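Local coordinates for protein peroxinectin A (Dictyostelium discoideum, PDB 6ERC) that uses hydrogen peroxide to oxidise phenolic donors, iodide and thiocyanate as a secreted haem enzyme of the animal peroxidase family, at residues F23-R28 / E141-L146; A286-Q291 / T465-R470; Q102-A107 / N366-K371. One frame throughout, in Å; residues are numbered along the deposited sequence.

Interaction 1: residues F23-R28 / E141-L146; sequences FTPFIR and EQINSL
Asn144 CB lies over one face of the Phe26 ring, offset toward the rim; the amide plane is 11° from the ring plane. This CB makes the CH-pi contact, with Asn144 CB 3.4 Å from Phe26 CZ. The Phe23 ring has Ser145 OG at its edge, and the Arg28 guanidinium has Glu141 OE2. The backbones form an antiparallel pair, with strand 24-25 at the margin of the four-stranded sheet beside strand 139-144. In a G1 beta bulge, Phe23 and Thr24 both face Asn144, whose O takes Phe23 N at 2.7 Å and Thr24 N only weakly. Phe26 N donates to Gln142 O. Leu85 N and Met83 O hold the Asn144 amide. Glu141 sets CG anti to its backbone N (chi1 -174°), 3.5 Å from Pro25 CB. Arg28 and Glu141 meet tip to tip in a salt bridge, with Arg28 NE on the syn lone pair of Glu141 OE2 at 2.9 Å. Arg28 NH2 also bonds His390 O. An alanine in place of Glu141 would probably leave Arg28 NE without its charge partner and open a gap beside Pro25 CB. Asn294 ND2 bonds Glu141 OE1, which also accepts from Gln142 N at 2.7 Å, on its anti side.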
loop_
_atom_site.group_PDB
_atom_site.type_symbol
_atom_site.label_atom_id
_atom_site.label_comp_id
_atom_site.label_asym_id
_atom_site.label_seq_id
_atom_site.Cartn_x
_atom_site.Cartn_y
_atom_site.Cartn_z
ATOM N N PHE A 23 -10.818 -9.346 8.112
ATOM C CA PHE A 23 -11.959 -8.800 8.853
ATOM C C PHE A 23 -11.747 -8.885 10.363
ATOM O O PHE A 23 -12.667 -9.204 11.117
ATOM C CB PHE A 23 -13.262 -9.502 8.448
ATOM C CG PHE A 23 -13.550 -9.448 6.976
ATOM C CD1 PHE A 23 -13.511 -8.246 6.289
ATOM C CD2 PHE A 23 -13.850 -10.606 6.275
ATOM C CE1 PHE A 23 -13.774 -8.199 4.931
ATOM C CE2 PHE A 23 -14.112 -10.563 4.919
ATOM C CZ PHE A 23 -14.073 -9.360 4.247
ATOM N N THR A 24 -10.528 -8.590 10.812
ATOM C CA THR A 24 -10.230 -8.581 12.239
ATOM C C THR A 24 -9.694 -7.217 12.668
ATOM O O THR A 24 -9.055 -6.519 11.869
ATOM C CB THR A 24 -9.202 -9.659 12.608
ATOM O OG1 THR A 24 -7.994 -9.448 11.871
ATOM C CG2 THR A 24 -9.748 -11.049 12.313
ATOM N N PRO A 25 -9.950 -6.801 13.912
ATOM C CA PRO A 25 -9.504 -5.470 14.349
ATOM C C PRO A 25 -8.006 -5.289 14.161
ATOM O O PRO A 25 -7.218 -6.238 14.249
ATOM C CB PRO A 25 -9.881 -5.421 15.838
ATOM C CG PRO A 25 -10.819 -6.571 16.091
ATOM C CD PRO A 25 -10.889 -7.431 14.858
ATOM N N PHE A 26 -7.624 -4.047 13.866
ATOM C CA PHE A 26 -6.213 -3.690 13.804
ATOM C C PHE A 26 -5.582 -3.751 15.192
ATOM O O PHE A 26 -6.266 -3.795 16.222
ATOM C CB PHE A 26 -6.020 -2.284 13.222
ATOM C CG PHE A 26 -6.187 -2.209 11.733
ATOM C CD1 PHE A 26 -5.176 -2.632 10.885
ATOM C CD2 PHE A 26 -7.340 -1.675 11.175
ATOM C CE1 PHE A 26 -5.321 -2.544 9.513
ATOM C CE2 PHE A 26 -7.488 -1.587 9.803
ATOM C CZ PHE A 26 -6.477 -2.021 8.972
ATOM N N ILE A 27 -4.259 -3.739 15.205
ATOM C CA ILE A 27 -3.490 -3.638 16.437
ATOM C C ILE A 27 -3.166 -2.168 16.689
ATOM O O ILE A 27 -3.181 -1.339 15.776
ATOM C CB ILE A 27 -2.201 -4.499 16.362
ATOM C CG1 ILE A 27 -2.551 -5.983 16.225
ATOM C CG2 ILE A 27 -1.306 -4.298 17.578
ATOM C CD1 ILE A 27 -3.320 -6.563 17.406
ATOM N N ARG A 28 -2.888 -1.836 17.947
ATOM C CA ARG A 28 -2.476 -0.495 18.337
ATOM C C ARG A 28 -1.105 -0.560 18.992
ATOM O O ARG A 28 -0.892 -1.347 19.920
ATOM C CB ARG A 28 -3.483 0.140 19.303
ATOM C CG ARG A 28 -4.853 0.411 18.708
ATOM C CD ARG A 28 -4.911 1.740 17.971
ATOM N NE ARG A 28 -6.255 2.000 17.462
ATOM C CZ ARG A 28 -6.613 3.089 16.792
ATOM N NH1 ARG A 28 -5.730 4.046 16.540
ATOM N NH2 ARG A 28 -7.862 3.221 16.372
ATOM N N GLU A 141 -12.601 -0.483 17.607
ATOM C CA GLU A 141 -11.365 -0.666 16.867
ATOM C C GLU A 141 -11.669 -0.824 15.389
ATOM O O GLU A 141 -12.695 -1.405 15.015
ATOM C CB GLU A 141 -10.596 -1.893 17.393
ATOM C CG GLU A 141 -9.213 -2.091 16.785
ATOM C CD GLU A 141 -8.372 -0.818 16.792
ATOM O OE1 GLU A 141 -8.434 -0.057 15.801
ATOM O OE2 GLU A 141 -7.653 -0.575 17.784
ATOM N N GLN A 142 -10.797 -0.260 14.555
ATOM C CA GLN A 142 -11.002 -0.352 13.120
ATOM C C GLN A 142 -10.713 -1.764 12.616
ATOM O O GLN A 142 -9.927 -2.519 13.202
ATOM C CB GLN A 142 -10.129 0.664 12.371
ATOM C CG GLN A 142 -10.698 2.083 12.325
ATOM C CD GLN A 142 -10.584 2.812 13.653
ATOM O OE1 GLN A 142 -9.579 2.700 14.352
ATOM N NE2 GLN A 142 -11.618 3.564 14.003
ATOM N N ILE A 143 -11.378 -2.120 11.515
ATOM C CA ILE A 143 -11.366 -3.483 10.976
ATOM C C ILE A 143 -10.488 -3.526 9.735
ATOM O O ILE A 143 -10.658 -2.719 8.811
ATOM C CB ILE A 143 -12.797 -3.985 10.661
ATOM C CG1 ILE A 143 -13.558 -4.346 11.964
ATOM C CG2 ILE A 143 -12.734 -5.190 9.700
ATOM C CD1 ILE A 143 -13.417 -5.808 12.409
ATOM N N ASN A 144 -9.550 -4.467 9.720
ATOM C CA ASN A 144 -8.733 -4.732 8.541
ATOM C C ASN A 144 -9.496 -5.672 7.614
ATOM O O ASN A 144 -9.658 -6.861 7.914
ATOM C CB ASN A 144 -7.380 -5.342 8.924
ATOM C CG ASN A 144 -6.437 -5.451 7.742
ATOM O OD1 ASN A 144 -6.772 -5.045 6.629
ATOM N ND2 ASN A 144 -5.255 -5.986 7.976
ATOM N N SER A 145 -9.965 -5.144 6.489
ATOM C CA SER A 145 -10.690 -5.947 5.505
ATOM C C SER A 145 -9.754 -6.681 4.550
ATOM O O SER A 145 -10.015 -6.763 3.347
ATOM C CB SER A 145 -11.666 -5.055 4.739
ATOM O OG SER A 145 -12.705 -4.597 5.588
ATOM N N LEU A 146 -8.659 -7.227 5.072
ATOM C CA LEU A 146 -7.679 -7.935 4.265
ATOM C C LEU A 146 -6.812 -8.772 5.194
ATOM O O LEU A 146 -6.601 -8.411 6.354
ATOM C CB LEU A 146 -6.813 -6.964 3.458
ATOM C CG LEU A 146 -6.411 -7.404 2.052
ATOM C CD1 LEU A 146 -7.600 -7.345 1.106
ATOM C CD2 LEU A 146 -5.278 -6.539 1.539
#

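Interaction 2: residues A286-Q291 / T465-R470; sequences ANVNAQ and TRAGDR
Val288, Ala290 and Gly468 share one water, which links the backbones of the two segments by hydrogen bonds. The water donates to Val288 O at 3.1 Å and to Gly468 O at 3.2 Å. It accepts from Ala290 N at 3.0 Å. Three backbone groups therefore hold it, and they account for both of its protons. Direct contact between the segments is apolar and backbone packing. Val288 sets CG1 anti to its backbone N (chi1 168°), and that methyl lies 3.7 Å from Gly468 N and touches Ala467 CB more loosely. Glycine suits position 468, because a side-chain carbon there would clash with Val288 O. The contact joins the C-terminal end of helix 452-467 to the loop that leads into helix 294-300. An Asx turn shapes that loop, with Asn289 OD1 accepting from Gln291 N at 3.0 Å. Arg464, just before the second segment, adds a tie through NH2 to Asn289 O and Gln291 O. A backbone hydrogen bond joins Ala467 to Asp285, just before the first segment. On the helix side, Thr465 presses its methyl CG2 to 3.1 Å from Ala290 O, a tight approach. Ala290 CB lies 3.9 Å from Thr465 CA.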
loop_
_atom_site.group_PDB
_atom_site.type_symbol
_atom_site.label_atom_id
_atom_site.label_comp_id
_atom_site.label_asym_id
_atom_site.label_seq_id
_atom_site.Cartn_x
_atom_site.Cartn_y
_atom_site.Cartn_z
ATOM N N ALA A 286 5.408 -18.532 17.617
ATOM C CA ALA A 286 3.965 -18.711 17.725
ATOM C C ALA A 286 3.306 -17.697 18.649
ATOM O O ALA A 286 2.075 -17.608 18.661
ATOM C CB ALA A 286 3.645 -20.121 18.219
ATOM N N ASN A 287 4.084 -16.945 19.425
ATOM C CA ASN A 287 3.536 -15.932 20.314
ATOM C C ASN A 287 3.492 -14.545 19.687
ATOM O O ASN A 287 2.959 -13.620 20.310
ATOM C CB ASN A 287 4.354 -15.875 21.605
ATOM C CG ASN A 287 4.381 -17.199 22.333
ATOM O OD1 ASN A 287 3.390 -17.932 22.345
ATOM N ND2 ASN A 287 5.518 -17.519 22.942
ATOM N N VAL A 288 4.038 -14.373 18.489
ATOM C CA VAL A 288 4.046 -13.083 17.811
ATOM C C VAL A 288 2.779 -12.951 16.981
ATOM O O VAL A 288 2.379 -13.882 16.271
ATOM C CB VAL A 288 5.305 -12.937 16.936
ATOM C CG1 VAL A 288 5.192 -11.740 15.999
ATOM C CG2 VAL A 288 6.533 -12.798 17.818
ATOM N N ASN A 289 2.144 -11.784 17.067
ATOM C CA ASN A 289 0.939 -11.487 16.304
ATOM C C ASN A 289 1.326 -10.702 15.057
ATOM O O ASN A 289 1.891 -9.608 15.158
ATOM C CB ASN A 289 -0.061 -10.700 17.151
ATOM C CG ASN A 289 -1.382 -10.475 16.440
ATOM O OD1 ASN A 289 -1.596 -10.964 15.333
ATOM N ND2 ASN A 289 -2.279 -9.742 17.082
ATOM N N ALA A 290 1.029 -11.266 13.887
ATOM C CA ALA A 290 1.353 -10.630 12.617
ATOM C C ALA A 290 0.331 -9.583 12.193
ATOM O O ALA A 290 0.553 -8.906 11.183
ATOM C CB ALA A 290 1.470 -11.693 11.522
ATOM N N GLN A 291 -0.773 -9.439 12.928
ATOM C CA GLN A 291 -1.811 -8.483 12.566
ATOM C C GLN A 291 -1.215 -7.094 12.368
ATOM O O GLN A 291 -0.297 -6.687 13.085
ATOM C CB GLN A 291 -2.888 -8.449 13.653
ATOM C CG GLN A 291 -4.095 -7.578 13.330
ATOM C CD GLN A 291 -5.041 -8.227 12.344
ATOM O OE1 GLN A 291 -5.202 -9.448 12.330
ATOM N NE2 GLN A 291 -5.679 -7.413 11.512
ATOM N N THR A 465 5.137 -9.442 10.899
ATOM C CA THR A 465 4.551 -10.176 9.779
ATOM C C THR A 465 5.498 -11.221 9.197
ATOM O O THR A 465 5.062 -12.028 8.371
ATOM C CB THR A 465 4.099 -9.221 8.671
ATOM O OG1 THR A 465 5.068 -8.183 8.492
ATOM C CG2 THR A 465 2.740 -8.617 9.013
ATOM N N ARG A 466 6.768 -11.221 9.596
ATOM C CA ARG A 466 7.684 -12.316 9.303
ATOM C C ARG A 466 7.757 -13.321 10.447
ATOM O O ARG A 466 7.612 -14.527 10.225
ATOM C CB ARG A 466 9.086 -11.767 9.005
ATOM C CG ARG A 466 10.160 -12.838 8.905
ATOM C CD ARG A 466 11.458 -12.297 8.325
ATOM N NE ARG A 466 12.287 -11.638 9.330
ATOM C CZ ARG A 466 13.475 -11.089 9.083
ATOM N NH1 ARG A 466 13.986 -11.112 7.858
ATOM N NH2 ARG A 466 14.158 -10.514 10.063
ATOM N N ALA A 467 7.971 -12.840 11.674
ATOM C CA ALA A 467 8.131 -13.738 12.812
ATOM C C ALA A 467 6.830 -14.443 13.167
ATOM O O ALA A 467 6.854 -15.600 13.603
ATOM C CB ALA A 467 8.658 -12.959 14.016
ATOM N N GLY A 468 5.695 -13.773 12.997
ATOM C CA GLY A 468 4.410 -14.370 13.295
ATOM C C GLY A 468 3.812 -15.196 12.182
ATOM O O GLY A 468 2.688 -15.684 12.320
ATOM N N ASP A 469 4.534 -15.372 11.078
ATOM C CA ASP A 469 4.040 -16.115 9.927
ATOM C C ASP A 469 4.537 -17.555 10.005
ATOM O O ASP A 469 5.747 -17.807 9.961
ATOM C CB ASP A 469 4.492 -15.453 8.626
ATOM C CG ASP A 469 3.819 -16.043 7.405
ATOM O OD1 ASP A 469 3.141 -17.084 7.535
ATOM O OD2 ASP A 469 3.962 -15.461 6.312
ATOM N N ARG A 470 3.596 -18.497 10.123
ATOM C CA ARG A 470 3.950 -19.908 10.216
ATOM C C ARG A 470 4.405 -20.461 8.870
ATOM O O ARG A 470 5.168 -21.432 8.826
ATOM C CB ARG A 470 2.755 -20.705 10.751
ATOM C CG ARG A 470 3.040 -22.178 11.017
ATOM C CD ARG A 470 1.908 -22.836 11.802
ATOM N NE ARG A 470 0.655 -22.892 11.049
ATOM C CZ ARG A 470 0.235 -23.939 10.341
ATOM N NH1 ARG A 470 0.956 -25.048 10.272
ATOM N NH2 ARG A 470 -0.922 -23.878 9.696
HETATM O O HOH W 1 0.378 -14.164 13.899
#

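Interaction 3: residues Q102-A107 / N366-K371; sequences QYFDPA and NFLFGK
Asn366 and Tyr103 each set CG anti to the carbonyl carbon (chi1 -67° in Asn366), and this puts Asn366 CG over the Tyr103 ring. The chi2 of Asn366, -48°, turns the amide flat to it. The two planes are 2° apart, an amide-aromatic stack with Asn366 CG above the ring centre. The stack joins two loops. Segment 102-107 lies within the loop closed by the Cys100-Cys108 disulfide, between strands 91-96 and 113-124. Segment 366-371 follows helix 362-365, and Asn366 is the first residue to leave helical geometry. Across the stack, Asn366 OD1 sits 3.5 Å from Tyr103 CG and Asn366 ND2 sits 3.5 Å from Tyr103 CZ. The amide oxygen also accepts from Arg49 NH2, on helix 48-56, and Arg49 touches the side chains of Tyr103 and Phe104. That bond helps fix the rotation of the amide, and the charge would probably polarise it. The CB of Phe367 points away from segment 102-107, and its ring meets Tyr331 edge to face. The carbonyl O of Phe367 stays at the edge of the Phe104 ring, 3.9 Å from Phe104 CE1. Leu368 fills the other part of the contact with one methyl. Leu368 CD2 lies 3.4 Å from Phe104 CE1 and 3.2 Å from Tyr103 O.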
loop_
_atom_site.group_PDB
_atom_site.type_symbol
_atom_site.label_atom_id
_atom_site.label_comp_id
_atom_site.label_asym_id
_atom_site.label_seq_id
_atom_site.Cartn_x
_atom_site.Cartn_y
_atom_site.Cartn_z
ATOM N N GLN A 102 -9.679 27.426 -4.255
ATOM C CA GLN A 102 -9.522 27.559 -5.699
ATOM C C GLN A 102 -9.729 26.242 -6.437
ATOM O O GLN A 102 -10.066 26.261 -7.624
ATOM C CB GLN A 102 -8.137 28.122 -6.026
ATOM C CG GLN A 102 -7.860 29.492 -5.427
ATOM C CD GLN A 102 -8.856 30.539 -5.884
ATOM O OE1 GLN A 102 -9.302 30.525 -7.029
ATOM N NE2 GLN A 102 -9.216 31.450 -4.985
ATOM N N TYR A 103 -9.540 25.103 -5.769
ATOM C CA TYR A 103 -9.676 23.810 -6.426
ATOM C C TYR A 103 -11.039 23.165 -6.221
ATOM O O TYR A 103 -11.443 22.342 -7.051
ATOM C CB TYR A 103 -8.589 22.844 -5.931
ATOM C CG TYR A 103 -7.184 23.316 -6.230
ATOM C CD1 TYR A 103 -6.506 24.149 -5.347
ATOM C CD2 TYR A 103 -6.539 22.936 -7.399
ATOM C CE1 TYR A 103 -5.224 24.585 -5.621
ATOM C CE2 TYR A 103 -5.260 23.368 -7.679
ATOM C CZ TYR A 103 -4.607 24.191 -6.789
ATOM O OH TYR A 103 -3.333 24.622 -7.069
ATOM N N PHE A 104 -11.759 23.512 -5.150
ATOM C CA PHE A 104 -13.027 22.857 -4.859
ATOM C C PHE A 104 -14.132 23.825 -4.448
ATOM O O PHE A 104 -15.216 23.367 -4.063
ATOM C CB PHE A 104 -12.834 21.803 -3.761
ATOM C CG PHE A 104 -11.846 20.728 -4.119
ATOM C CD1 PHE A 104 -12.172 19.747 -5.041
ATOM C CD2 PHE A 104 -10.591 20.698 -3.532
ATOM C CE1 PHE A 104 -11.266 18.756 -5.372
ATOM C CE2 PHE A 104 -9.680 19.710 -3.861
ATOM C CZ PHE A 104 -10.019 18.736 -4.782
ATOM N N ASP A 105 -13.906 25.138 -4.515
ATOM C CA ASP A 105 -14.949 26.094 -4.160
ATOM C C ASP A 105 -14.573 27.498 -4.619
ATOM O O ASP A 105 -14.538 28.432 -3.806
ATOM C CB ASP A 105 -15.195 26.079 -2.651
ATOM C CG ASP A 105 -16.369 26.947 -2.245
ATOM O OD1 ASP A 105 -17.285 27.131 -3.073
ATOM O OD2 ASP A 105 -16.366 27.462 -1.107
ATOM N N PRO A 106 -14.293 27.696 -5.908
ATOM C CA PRO A 106 -13.898 29.038 -6.361
ATOM C C PRO A 106 -15.016 30.059 -6.261
ATOM O O PRO A 106 -14.734 31.254 -6.108
ATOM C CB PRO A 106 -13.471 28.801 -7.817
ATOM C CG PRO A 106 -14.233 27.591 -8.235
ATOM C CD PRO A 106 -14.338 26.726 -7.015
ATOM N N ALA A 107 -16.274 29.628 -6.341
ATOM C CA ALA A 107 -17.408 30.534 -6.213
ATOM C C ALA A 107 -17.669 30.953 -4.774
ATOM O O ALA A 107 -18.613 31.710 -4.530
ATOM C CB ALA A 107 -18.671 29.886 -6.786
ATOM N N ASN A 366 -4.804 17.505 -5.700
ATOM C CA ASN A 366 -5.811 18.339 -6.350
ATOM C C ASN A 366 -6.346 17.657 -7.601
ATOM O O ASN A 366 -6.333 18.216 -8.700
ATOM C CB ASN A 366 -5.238 19.711 -6.700
ATOM C CG ASN A 366 -4.901 20.537 -5.474
ATOM O OD1 ASN A 366 -5.708 20.665 -4.550
ATOM N ND2 ASN A 366 -3.700 21.104 -5.459
ATOM N N PHE A 367 -6.833 16.428 -7.449
ATOM C CA PHE A 367 -7.456 15.721 -8.560
ATOM C C PHE A 367 -8.913 16.149 -8.692
ATOM O O PHE A 367 -9.662 16.141 -7.710
ATOM C CB PHE A 367 -7.373 14.207 -8.359
ATOM C CG PHE A 367 -8.102 13.427 -9.413
ATOM C CD1 PHE A 367 -7.522 13.202 -10.649
ATOM C CD2 PHE A 367 -9.375 12.933 -9.177
ATOM C CE1 PHE A 367 -8.192 12.493 -11.627
ATOM C CE2 PHE A 367 -10.051 12.222 -10.153
ATOM C CZ PHE A 367 -9.459 12.003 -11.377
ATOM N N LEU A 368 -9.315 16.511 -9.908
ATOM C CA LEU A 368 -10.658 17.011 -10.171
ATOM C C LEU A 368 -11.401 16.066 -11.102
ATOM O O LEU A 368 -10.804 15.459 -11.997
ATOM C CB LEU A 368 -10.618 18.411 -10.796
ATOM C CG LEU A 368 -10.058 19.537 -9.929
ATOM C CD1 LEU A 368 -10.076 20.841 -10.704
ATOM C CD2 LEU A 368 -10.844 19.676 -8.636
ATOM N N PHE A 369 -12.711 15.943 -10.876
ATOM C CA PHE A 369 -13.558 15.228 -11.823
ATOM C C PHE A 369 -13.777 16.056 -13.080
ATOM O O PHE A 369 -13.830 15.512 -14.190
ATOM C CB PHE A 369 -14.902 14.876 -11.178
ATOM C CG PHE A 369 -14.795 13.980 -9.968
ATOM C CD1 PHE A 369 -13.704 13.138 -9.791
ATOM C CD2 PHE A 369 -15.798 13.975 -9.010
ATOM C CE1 PHE A 369 -13.616 12.316 -8.681
ATOM C CE2 PHE A 369 -15.714 13.155 -7.899
ATOM C CZ PHE A 369 -14.621 12.325 -7.735
ATOM N N GLY A 370 -13.898 17.374 -12.927
ATOM C CA GLY A 370 -14.103 18.256 -14.058
ATOM C C GLY A 370 -13.693 19.685 -13.771
ATOM O O GLY A 370 -12.498 19.996 -13.720
ATOM N N LYS A 371 -14.675 20.565 -13.577
ATOM C CA LYS A 371 -14.399 21.969 -13.332
ATOM C C LYS A 371 -13.829 22.154 -11.926
ATOM O O LYS A 371 -13.865 21.237 -11.102
ATOM C CB LYS A 371 -15.672 22.794 -13.519
ATOM C CG LYS A 371 -16.293 22.696 -14.910
ATOM C CD LYS A 371 -15.423 23.361 -15.966
ATOM C CE LYS A 371 -16.094 23.347 -17.335
ATOM N NZ LYS A 371 -15.242 23.967 -18.390
#

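In the fold
Interactions 1 and 2 adjoin, with centres about 16 Å apart. Thr24 OG1 and Gln291 OE1, 2.8 Å apart, probably share a hydrogen bond, and Ile27 packs on Asn289 and Gln291. Interaction 1 is near the active site. The Leu146 side chain is about 5 Å from those of His81, the predicted proton acceptor, and Arg213, the predicted transition-state stabiliser. The Phe26 side chain is about 5 Å from the haem. In interaction 2 the Thr465 side chain is about 8 Å from the sodium ion. Interaction 3 stands apart, its centre about 34 Å from that of interaction 1 and 45 Å from that of interaction 2. Interactions 2 and 3 lie on opposite sides of the chain's centre.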